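Local coordinates for Beta/gamma crystallin 'Greek key' domain-containing protein (Methanosaeta thermophila PT, PDB 5HT7) that binds transition-metal ions such as iron(II) through its betagamma-crystallin Greek key domain, three copies of which assemble into a trimer, at residues A[34-46]-A[58-70]. Sequence-based numbering, arbitrary orientation.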
loop_
_atom_site.group_PDB
_atom_site.type_symbol
_atom_site.label_atom_id
_atom_site.label_comp_id
_atom_site.label_asym_id
_atom_site.label_seq_id
_atom_site.Cartn_x
_atom_site.Cartn_y
_atom_site.Cartn_z
ATOM N N PRO A 34 -2.923 13.974 7.416
ATOM C CA PRO A 34 -3.653 12.706 7.515
ATOM C C PRO A 34 -4.915 12.844 8.366
ATOM O O PRO A 34 -4.903 13.570 9.359
ATOM C CB PRO A 34 -2.626 11.766 8.168
ATOM C CG PRO A 34 -1.740 12.667 8.937
ATOM C CD PRO A 34 -1.639 13.937 8.134
ATOM N N ARG A 35 -5.997 12.170 7.973
ATOM C CA ARG A 35 -7.238 12.231 8.727
ATOM C C ARG A 35 -7.715 10.886 9.239
ATOM O O ARG A 35 -8.649 10.824 10.034
ATOM C CB ARG A 35 -8.331 12.884 7.880
ATOM C CG ARG A 35 -8.021 14.345 7.650
ATOM C CD ARG A 35 -9.145 15.106 6.966
ATOM N NE ARG A 35 -8.851 16.542 7.008
ATOM C CZ ARG A 35 -9.587 17.469 6.407
ATOM N NH1 ARG A 35 -10.660 17.109 5.710
ATOM N NH2 ARG A 35 -9.249 18.751 6.506
ATOM N N SER A 36 -7.089 9.802 8.783
ATOM C CA SER A 36 -7.323 8.509 9.401
ATOM C C SER A 36 -6.079 7.643 9.291
ATOM O O SER A 36 -5.112 8.006 8.619
ATOM C CB SER A 36 -8.537 7.791 8.786
ATOM O OG SER A 36 -8.381 7.571 7.395
ATOM N N MET A 37 -6.105 6.511 9.980
ATOM C CA MET A 37 -4.917 5.686 10.102
ATOM C C MET A 37 -5.286 4.247 10.407
ATOM O O MET A 37 -6.272 3.978 11.112
ATOM C CB MET A 37 -4.003 6.252 11.201
ATOM C CG MET A 37 -2.816 5.354 11.570
ATOM S SD MET A 37 -1.728 6.177 12.757
ATOM C CE MET A 37 -2.778 6.256 14.202
ATOM N N VAL A 38 -4.511 3.316 9.853
ATOM C CA VAL A 38 -4.633 1.926 10.237
ATOM C C VAL A 38 -3.297 1.472 10.798
ATOM O O VAL A 38 -2.248 1.734 10.213
ATOM C CB VAL A 38 -5.037 1.025 9.051
ATOM C CG1 VAL A 38 -4.986 -0.446 9.473
ATOM C CG2 VAL A 38 -6.431 1.396 8.552
ATOM N N VAL A 39 -3.330 0.840 11.961
ATOM C CA VAL A 39 -2.118 0.268 12.528
ATOM C C VAL A 39 -2.220 -1.242 12.395
ATOM O O VAL A 39 -3.174 -1.842 12.890
ATOM C CB VAL A 39 -1.922 0.668 14.001
ATOM C CG1 VAL A 39 -0.754 -0.102 14.597
ATOM C CG2 VAL A 39 -1.687 2.181 14.111
ATOM N N LEU A 40 -1.256 -1.852 11.714
ATOM C CA LEU A 40 -1.310 -3.286 11.449
ATOM C C LEU A 40 -0.594 -4.089 12.527
ATOM O O LEU A 40 -1.009 -5.188 12.881
ATOM C CB LEU A 40 -0.706 -3.593 10.078
ATOM C CG LEU A 40 -1.464 -2.908 8.935
ATOM C CD1 LEU A 40 -0.650 -2.906 7.654
ATOM C CD2 LEU A 40 -2.799 -3.593 8.731
ATOM N N SER A 41 0.487 -3.536 13.050
ATOM C CA SER A 41 1.218 -4.223 14.097
ATOM C C SER A 41 1.999 -3.234 14.933
ATOM O O SER A 41 2.361 -2.154 14.460
ATOM C CB SER A 41 2.156 -5.269 13.500
ATOM O OG SER A 41 3.125 -4.659 12.668
ATOM N N GLY A 42 2.249 -3.609 16.182
ATOM C CA GLY A 42 3.015 -2.784 17.087
ATOM C C GLY A 42 2.211 -1.626 17.635
ATOM O O GLY A 42 1.058 -1.411 17.246
ATOM N N VAL A 43 2.838 -0.888 18.544
ATOM C CA VAL A 43 2.273 0.309 19.138
ATOM C C VAL A 43 3.072 1.514 18.659
ATOM O O VAL A 43 4.304 1.493 18.678
ATOM C CB VAL A 43 2.283 0.231 20.684
ATOM C CG1 VAL A 43 1.846 1.549 21.299
ATOM C CG2 VAL A 43 1.385 -0.907 21.154
ATOM N N TRP A 44 2.370 2.557 18.220
ATOM C CA TRP A 44 3.031 3.689 17.577
ATOM C C TRP A 44 2.884 4.988 18.366
ATOM O O TRP A 44 1.837 5.261 18.969
ATOM C CB TRP A 44 2.480 3.880 16.157
ATOM C CG TRP A 44 2.868 2.779 15.204
ATOM C CD1 TRP A 44 2.442 1.483 15.223
ATOM C CD2 TRP A 44 3.758 2.890 14.092
ATOM N NE1 TRP A 44 3.024 0.775 14.197
ATOM C CE2 TRP A 44 3.832 1.620 13.484
ATOM C CE3 TRP A 44 4.502 3.941 13.550
ATOM C CZ2 TRP A 44 4.626 1.372 12.369
ATOM C CZ3 TRP A 44 5.292 3.689 12.447
ATOM C CH2 TRP A 44 5.341 2.419 11.865
ATOM N N ARG A 45 3.943 5.786 18.348
ATOM C CA ARG A 45 3.900 7.133 18.890
ATOM C C ARG A 45 3.938 8.129 17.728
ATOM O O ARG A 45 4.733 7.977 16.793
ATOM C CB ARG A 45 5.070 7.362 19.857
ATOM C CG ARG A 45 5.047 8.692 20.589
ATOM C CD ARG A 45 6.155 8.751 21.656
ATOM N NE ARG A 45 6.054 7.629 22.592
ATOM C CZ ARG A 45 7.016 7.254 23.432
ATOM N NH1 ARG A 45 8.167 7.911 23.476
ATOM N NH2 ARG A 45 6.821 6.216 24.237
ATOM N N LEU A 46 3.059 9.122 17.782
ATOM C CA LEU A 46 2.959 10.152 16.748
ATOM C C LEU A 46 3.461 11.478 17.294
ATOM O O LEU A 46 3.276 11.767 18.468
ATOM C CB LEU A 46 1.514 10.307 16.280
ATOM C CG LEU A 46 0.956 9.372 15.204
ATOM C CD1 LEU A 46 1.193 7.918 15.543
ATOM C CD2 LEU A 46 -0.533 9.669 15.046
ATOM N N ALA A 58 -1.692 10.374 23.054
ATOM C CA ALA A 58 -2.327 9.133 22.630
ATOM C C ALA A 58 -1.370 8.249 21.839
ATOM O O ALA A 58 -0.765 8.702 20.862
ATOM C CB ALA A 58 -3.571 9.442 21.803
ATOM N N GLU A 59 -1.252 6.990 22.257
ATOM C CA GLU A 59 -0.459 6.003 21.531
ATOM C C GLU A 59 -1.351 4.930 20.918
ATOM O O GLU A 59 -2.379 4.560 21.489
ATOM C CB GLU A 59 0.579 5.377 22.454
ATOM C CG GLU A 59 1.616 6.379 22.931
ATOM C CD GLU A 59 2.573 5.779 23.925
ATOM O OE1 GLU A 59 2.206 4.762 24.551
ATOM O OE2 GLU A 59 3.686 6.325 24.083
ATOM N N PHE A 60 -0.950 4.420 19.755
ATOM C CA PHE A 60 -1.866 3.619 18.945
ATOM C C PHE A 60 -1.368 2.205 18.692
ATOM O O PHE A 60 -0.334 2.007 18.050
ATOM C CB PHE A 60 -2.127 4.320 17.608
ATOM C CG PHE A 60 -2.790 5.662 17.752
ATOM C CD1 PHE A 60 -4.170 5.780 17.681
ATOM C CD2 PHE A 60 -2.036 6.798 17.990
ATOM C CE1 PHE A 60 -4.785 7.017 17.829
ATOM C CE2 PHE A 60 -2.638 8.029 18.140
ATOM C CZ PHE A 60 -4.016 8.141 18.059
ATOM N N GLY A 61 -2.113 1.226 19.195
ATOM C CA GLY A 61 -1.825 -0.168 18.915
ATOM C C GLY A 61 -2.605 -0.574 17.681
ATOM O O GLY A 61 -3.263 0.269 17.071
ATOM N N PRO A 62 -2.549 -1.861 17.311
ATOM C CA PRO A 62 -3.255 -2.347 16.116
ATOM C C PRO A 62 -4.729 -1.971 16.131
ATOM O O PRO A 62 -5.360 -2.051 17.184
ATOM C CB PRO A 62 -3.069 -3.862 16.197
ATOM C CG PRO A 62 -1.761 -4.018 16.918
ATOM C CD PRO A 62 -1.753 -2.925 17.951
ATOM N N GLY A 63 -5.254 -1.531 14.988
ATOM C CA GLY A 63 -6.637 -1.109 14.899
ATOM C C GLY A 63 -6.906 -0.171 13.734
ATOM O O GLY A 63 -5.999 0.192 12.989
ATOM N N ILE A 64 -8.164 0.219 13.595
ATOM C CA ILE A 64 -8.616 1.121 12.546
ATOM C C ILE A 64 -9.102 2.425 13.180
ATOM O O ILE A 64 -10.010 2.413 14.019
ATOM C CB ILE A 64 -9.748 0.478 11.705
ATOM C CG1 ILE A 64 -9.250 -0.811 11.034
ATOM C CG2 ILE A 64 -10.259 1.440 10.659
ATOM C CD1 ILE A 64 -10.333 -1.557 10.250
ATOM N N TYR A 65 -8.495 3.543 12.790
ATOM C CA TYR A 65 -8.802 4.850 13.382
ATOM C C TYR A 65 -9.344 5.827 12.341
ATOM O O TYR A 65 -8.588 6.571 11.724
ATOM C CB TYR A 65 -7.551 5.420 14.062
ATOM C CG TYR A 65 -6.958 4.456 15.061
ATOM C CD1 TYR A 65 -7.439 4.392 16.364
ATOM C CD2 TYR A 65 -5.947 3.578 14.691
ATOM C CE1 TYR A 65 -6.910 3.494 17.281
ATOM C CE2 TYR A 65 -5.411 2.678 15.602
ATOM C CZ TYR A 65 -5.900 2.643 16.897
ATOM O OH TYR A 65 -5.378 1.748 17.805
ATOM N N PRO A 66 -10.674 5.828 12.150
ATOM C CA PRO A 66 -11.327 6.505 11.019
ATOM C C PRO A 66 -11.291 8.018 11.075
ATOM O O PRO A 66 -11.560 8.657 10.060
ATOM C CB PRO A 66 -12.779 6.022 11.114
ATOM C CG PRO A 66 -12.730 4.802 11.963
ATOM C CD PRO A 66 -11.644 5.068 12.951
ATOM N N SER A 67 -10.983 8.587 12.238
ATOM C CA SER A 67 -10.929 10.041 12.368
ATOM C C SER A 67 -9.949 10.465 13.452
ATOM O O SER A 67 -10.339 10.663 14.603
ATOM C CB SER A 67 -12.321 10.600 12.674
ATOM O OG SER A 67 -12.291 12.017 12.730
ATOM N N ILE A 68 -8.678 10.619 13.101
ATOM C CA ILE A 68 -7.685 10.820 14.150
ATOM C C ILE A 68 -7.773 12.232 14.742
ATOM O O ILE A 68 -7.183 12.504 15.779
ATOM C CB ILE A 68 -6.253 10.532 13.651
ATOM C CG1 ILE A 68 -5.899 11.379 12.433
ATOM C CG2 ILE A 68 -6.107 9.053 13.318
ATOM C CD1 ILE A 68 -4.472 11.104 11.921
ATOM N N ALA A 69 -8.530 13.115 14.098
ATOM C CA ALA A 69 -8.841 14.415 14.689
ATOM C C ALA A 69 -9.555 14.256 16.035
ATOM O O ALA A 69 -9.428 15.109 16.909
ATOM C CB ALA A 69 -9.681 15.248 13.743
ATOM N N ASP A 70 -10.292 13.160 16.204
ATOM C CA ASP A 70 -10.936 12.867 17.485
ATOM C C ASP A 70 -9.924 12.786 18.631
ATOM O O ASP A 70 -10.239 13.113 19.774
ATOM C CB ASP A 70 -11.726 11.562 17.408
ATOM C CG ASP A 70 -12.880 11.639 16.438
ATOM O OD1 ASP A 70 -13.127 12.739 15.897
ATOM O OD2 ASP A 70 -13.553 10.606 16.224
HETATM O O HOH W 1 -9.465 13.194 11.257
HETATM O O HOH W 2 1.856 9.502 20.176
#
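M37 lays its terminal methyl on the ring of F60: CE is 3.8 Å from the ring centroid and only 20° off the normal, a CH-pi contact over one face, shifted toward the rim. A bend at the end of the methionine chain (chi3 67°) turns CE to the ring, with SD farther above the same face in a Met-aromatic contact. F60 in turn sets CD1 over the centre of the Y65 ring, 3.5 Å above its plane, and L46 CD2 meets F60 CE2 at 4.1 Å. The tyrosine ring is tethered at its far end, where OH gives a 2.7 Å hydrogen bond to G61 O. At the solvent-facing margin, R45 and E59 lie side by side with guanidinium and carboxylate planes 2° apart; NE and NH2 both grip OE2, each at 3.1 Å, from the same face of the carboxylate. A methionine in place of R45 would probably leave the E59 carboxylate without its paired charge and freer to turn. Two antiparallel ladders position these groups. M37 and V39 form hydrogen-bonded pairs with Y65 and G63, the Y65 N to M37 O bond measuring 2.8 Å, while W44 pairs likewise with F60. Their register differs by two residues, consistent with separate sheets joined by loops, as in the betagamma-crystallin Greek key sandwich. M37 and F60 therefore bridge the sheets from inside. Strand 63-65 edges one sheet beside 36-39, which has 3-5 on its other flank; strand 58-60 edges the second beside 44-47, itself followed by 78-81.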